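Local coordinates for fumarate lyase (Mesorhizobium sp., PDB 3C8T), which is a member of the fumarate lyase family, a mostly helical protein that assembles as a tetramer, at residues D384-R392 and V403-A411. Numbering follows the deposited sequence.
Sequences DIVYLGCRR and VLRTMPEVA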
loop_
_atom_site.group_PDB
_atom_site.type_symbol
_atom_site.label_atom_id
_atom_site.label_comp_id
_atom_site.label_asym_id
_atom_site.label_seq_id
_atom_site.Cartn_x
_atom_site.Cartn_y
_atom_site.Cartn_z
ATOM N N ASP A 384 -38.613 17.363 20.038
ATOM C CA ASP A 384 -39.742 16.641 19.452
ATOM C C ASP A 384 -40.670 17.515 18.620
ATOM O O ASP A 384 -41.056 17.117 17.519
ATOM C CB ASP A 384 -40.521 15.837 20.503
ATOM C CG ASP A 384 -39.736 14.610 21.002
ATOM O OD1 ASP A 384 -39.384 13.739 20.177
ATOM O OD2 ASP A 384 -39.483 14.514 22.221
ATOM N N ILE A 385 -40.989 18.705 19.120
ATOM C CA ILE A 385 -41.873 19.658 18.408
ATOM C C ILE A 385 -41.309 20.058 17.025
ATOM O O ILE A 385 -42.029 20.042 16.019
ATOM C CB ILE A 385 -42.148 20.928 19.290
ATOM C CG1 ILE A 385 -42.966 20.529 20.527
ATOM C CG2 ILE A 385 -42.825 22.058 18.474
ATOM C CD1 ILE A 385 -43.032 21.572 21.654
ATOM N N VAL A 386 -40.016 20.399 17.002
ATOM C CA VAL A 386 -39.355 20.924 15.813
ATOM C C VAL A 386 -39.101 19.806 14.821
ATOM O O VAL A 386 -39.204 20.027 13.614
ATOM C CB VAL A 386 -38.001 21.637 16.145
ATOM C CG1 VAL A 386 -37.226 22.030 14.835
ATOM C CG2 VAL A 386 -38.192 22.853 17.068
ATOM N N TYR A 387 -38.734 18.614 15.303
ATOM C CA TYR A 387 -38.556 17.477 14.383
ATOM C C TYR A 387 -39.898 17.110 13.699
ATOM O O TYR A 387 -39.940 16.820 12.508
ATOM C CB TYR A 387 -37.914 16.265 15.079
ATOM N N LEU A 388 -40.987 17.172 14.457
ATOM C CA LEU A 388 -42.339 17.093 13.918
ATOM C C LEU A 388 -42.628 18.203 12.897
ATOM O O LEU A 388 -43.203 17.942 11.826
ATOM C CB LEU A 388 -43.359 17.149 15.067
ATOM C CG LEU A 388 -44.857 17.007 14.742
ATOM C CD1 LEU A 388 -45.171 15.723 13.972
ATOM C CD2 LEU A 388 -45.742 17.116 15.989
ATOM N N GLY A 389 -42.269 19.440 13.227
ATOM C CA GLY A 389 -42.364 20.548 12.270
ATOM C C GLY A 389 -41.561 20.255 11.003
ATOM O O GLY A 389 -42.026 20.533 9.904
ATOM N N CYS A 390 -40.361 19.679 11.168
ATOM C CA CYS A 390 -39.489 19.305 10.055
ATOM C C CYS A 390 -40.048 18.167 9.190
ATOM O O CYS A 390 -39.967 18.245 7.953
ATOM C CB CYS A 390 -38.093 18.928 10.552
ATOM S SG CYS A 390 -37.084 20.313 11.162
ATOM N N ARG A 391 -40.595 17.107 9.819
ATOM C CA ARG A 391 -41.220 16.026 9.043
ATOM C C ARG A 391 -42.357 16.565 8.179
ATOM O O ARG A 391 -42.497 16.173 7.014
ATOM C CB ARG A 391 -41.732 14.872 9.929
ATOM C CG ARG A 391 -40.672 14.253 10.844
ATOM C CD ARG A 391 -41.099 12.895 11.444
ATOM N NE ARG A 391 -40.868 11.788 10.503
ATOM C CZ ARG A 391 -40.471 10.554 10.849
ATOM N NH1 ARG A 391 -40.253 10.251 12.130
ATOM N NH2 ARG A 391 -40.292 9.613 9.914
ATOM N N ARG A 392 -43.148 17.483 8.729
ATOM C CA ARG A 392 -44.283 18.055 7.994
ATOM C C ARG A 392 -43.874 19.004 6.888
ATOM O O ARG A 392 -44.532 19.052 5.861
ATOM C CB ARG A 392 -45.260 18.767 8.924
ATOM C CG ARG A 392 -45.986 17.862 9.887
ATOM C CD ARG A 392 -46.657 18.684 10.981
ATOM N NE ARG A 392 -47.391 17.813 11.878
ATOM C CZ ARG A 392 -48.047 18.215 12.961
ATOM N NH1 ARG A 392 -48.073 19.505 13.314
ATOM N NH2 ARG A 392 -48.686 17.310 13.702
ATOM N N VAL A 403 -44.587 25.906 8.240
ATOM C CA VAL A 403 -45.159 24.843 9.081
ATOM C C VAL A 403 -45.218 25.317 10.531
ATOM O O VAL A 403 -46.290 25.265 11.167
ATOM C CB VAL A 403 -44.379 23.515 8.961
ATOM C CG1 VAL A 403 -44.941 22.452 9.896
ATOM C CG2 VAL A 403 -44.421 22.986 7.516
ATOM N N LEU A 404 -44.098 25.839 11.041
ATOM C CA LEU A 404 -43.973 26.190 12.475
ATOM C C LEU A 404 -44.926 27.276 12.962
ATOM O O LEU A 404 -45.376 27.257 14.113
ATOM C CB LEU A 404 -42.525 26.576 12.843
ATOM C CG LEU A 404 -41.447 25.492 12.742
ATOM C CD1 LEU A 404 -40.095 26.092 13.123
ATOM C CD2 LEU A 404 -41.777 24.234 13.571
ATOM N N ARG A 405 -45.213 28.214 12.071
ATOM C CA ARG A 405 -46.100 29.340 12.335
ATOM C C ARG A 405 -47.533 28.907 12.671
ATOM O O ARG A 405 -48.263 29.660 13.314
ATOM C CB ARG A 405 -46.131 30.268 11.105
ATOM C CG ARG A 405 -47.206 29.887 10.075
ATOM C CD ARG A 405 -47.210 30.792 8.859
ATOM N NE ARG A 405 -47.501 32.194 9.157
ATOM C CZ ARG A 405 -47.491 33.167 8.245
ATOM N NH1 ARG A 405 -47.216 32.895 6.964
ATOM N NH2 ARG A 405 -47.762 34.422 8.614
ATOM N N THR A 406 -47.943 27.722 12.215
ATOM C CA THR A 406 -49.306 27.234 12.434
ATOM C C THR A 406 -49.361 26.343 13.683
ATOM O O THR A 406 -50.426 25.807 13.995
ATOM C CB THR A 406 -49.859 26.395 11.232
ATOM O OG1 THR A 406 -49.178 25.140 11.129
ATOM C CG2 THR A 406 -49.763 27.140 9.909
ATOM N N MET A 407 -48.216 26.194 14.378
ATOM C CA MET A 407 -48.053 25.242 15.468
ATOM C C MET A 407 -47.982 26.028 16.789
ATOM O O MET A 407 -46.908 26.473 17.184
ATOM C CB MET A 407 -46.778 24.379 15.242
ATOM C CG MET A 407 -46.919 23.201 14.222
ATOM S SD MET A 407 -45.392 22.257 13.817
ATOM C CE MET A 407 -45.085 21.401 15.357
ATOM N N PRO A 408 -49.126 26.204 17.489
ATOM C CA PRO A 408 -49.107 27.187 18.607
ATOM C C PRO A 408 -48.120 26.882 19.745
ATOM O O PRO A 408 -47.695 27.801 20.456
ATOM C CB PRO A 408 -50.574 27.192 19.108
ATOM C CG PRO A 408 -51.378 26.650 17.920
ATOM C CD PRO A 408 -50.463 25.584 17.340
ATOM N N GLU A 409 -47.762 25.611 19.917
ATOM C CA GLU A 409 -46.778 25.224 20.922
ATOM C C GLU A 409 -45.358 25.763 20.600
ATOM O O GLU A 409 -44.468 25.706 21.449
ATOM C CB GLU A 409 -46.781 23.692 21.120
ATOM C CG GLU A 409 -46.313 22.829 19.927
ATOM C CD GLU A 409 -47.443 22.401 18.969
ATOM O OE1 GLU A 409 -47.419 21.221 18.533
ATOM O OE2 GLU A 409 -48.344 23.224 18.644
ATOM N N VAL A 410 -45.160 26.281 19.379
ATOM C CA VAL A 410 -43.928 26.998 19.022
ATOM C C VAL A 410 -44.206 28.485 18.759
ATOM O O VAL A 410 -43.509 29.356 19.292
ATOM C CB VAL A 410 -43.249 26.448 17.717
ATOM C CG1 VAL A 410 -41.729 26.765 17.702
ATOM C CG2 VAL A 410 -43.509 24.989 17.534
ATOM N N ALA A 411 -45.181 28.758 17.889
ATOM C CA ALA A 411 -45.503 30.123 17.453
ATOM C C ALA A 411 -45.805 31.073 18.618
ATOM O O ALA A 411 -45.238 32.173 18.680
ATOM C CB ALA A 411 -46.625 30.116 16.457
#
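Met407 reaches from the turn between helices 400-404 and 408-414 onto helix 379-395, and its side chain spans the middle of the contact. From CB, CG leaves beside the backbone N (chi1 -79°) and passes 4.0 Å from Arg392 NH1. SD then settles over the glycine of the facing helix, 3.8 Å from Gly389 CA. Met407 SD lies obliquely to the Arg392 guanidinium, 3.9 Å from NH1. The bend at chi3 (69°) turns CE along the helix to Ile385, where it lies 3.4 Å from Ile385 O and also packs against Ile385 CG2. Leu404 CD2, 4.0 Å from Gly389 CA, shares the glycine surface, while Val403 CG1 touches Gly389 O and the CB of Arg392. The Arg392 chain, extended from CG to NE, runs back along its own helix, one guanidinium face over Leu388 CG. Toward the other end, Ile385 CD1 meets the aliphatic CG of Glu409 at 3.9 Å. Behind, Leu404 and Val410 both rest on Leu419, joining the contact to helix 416-422, about 49 Å from the chain centre to the contact centre. No hydrogen bond joins the two segments; cohesion therefore rests on apolar and sulfur contacts, with perhaps a modest long-range attraction between Arg392 and Glu409.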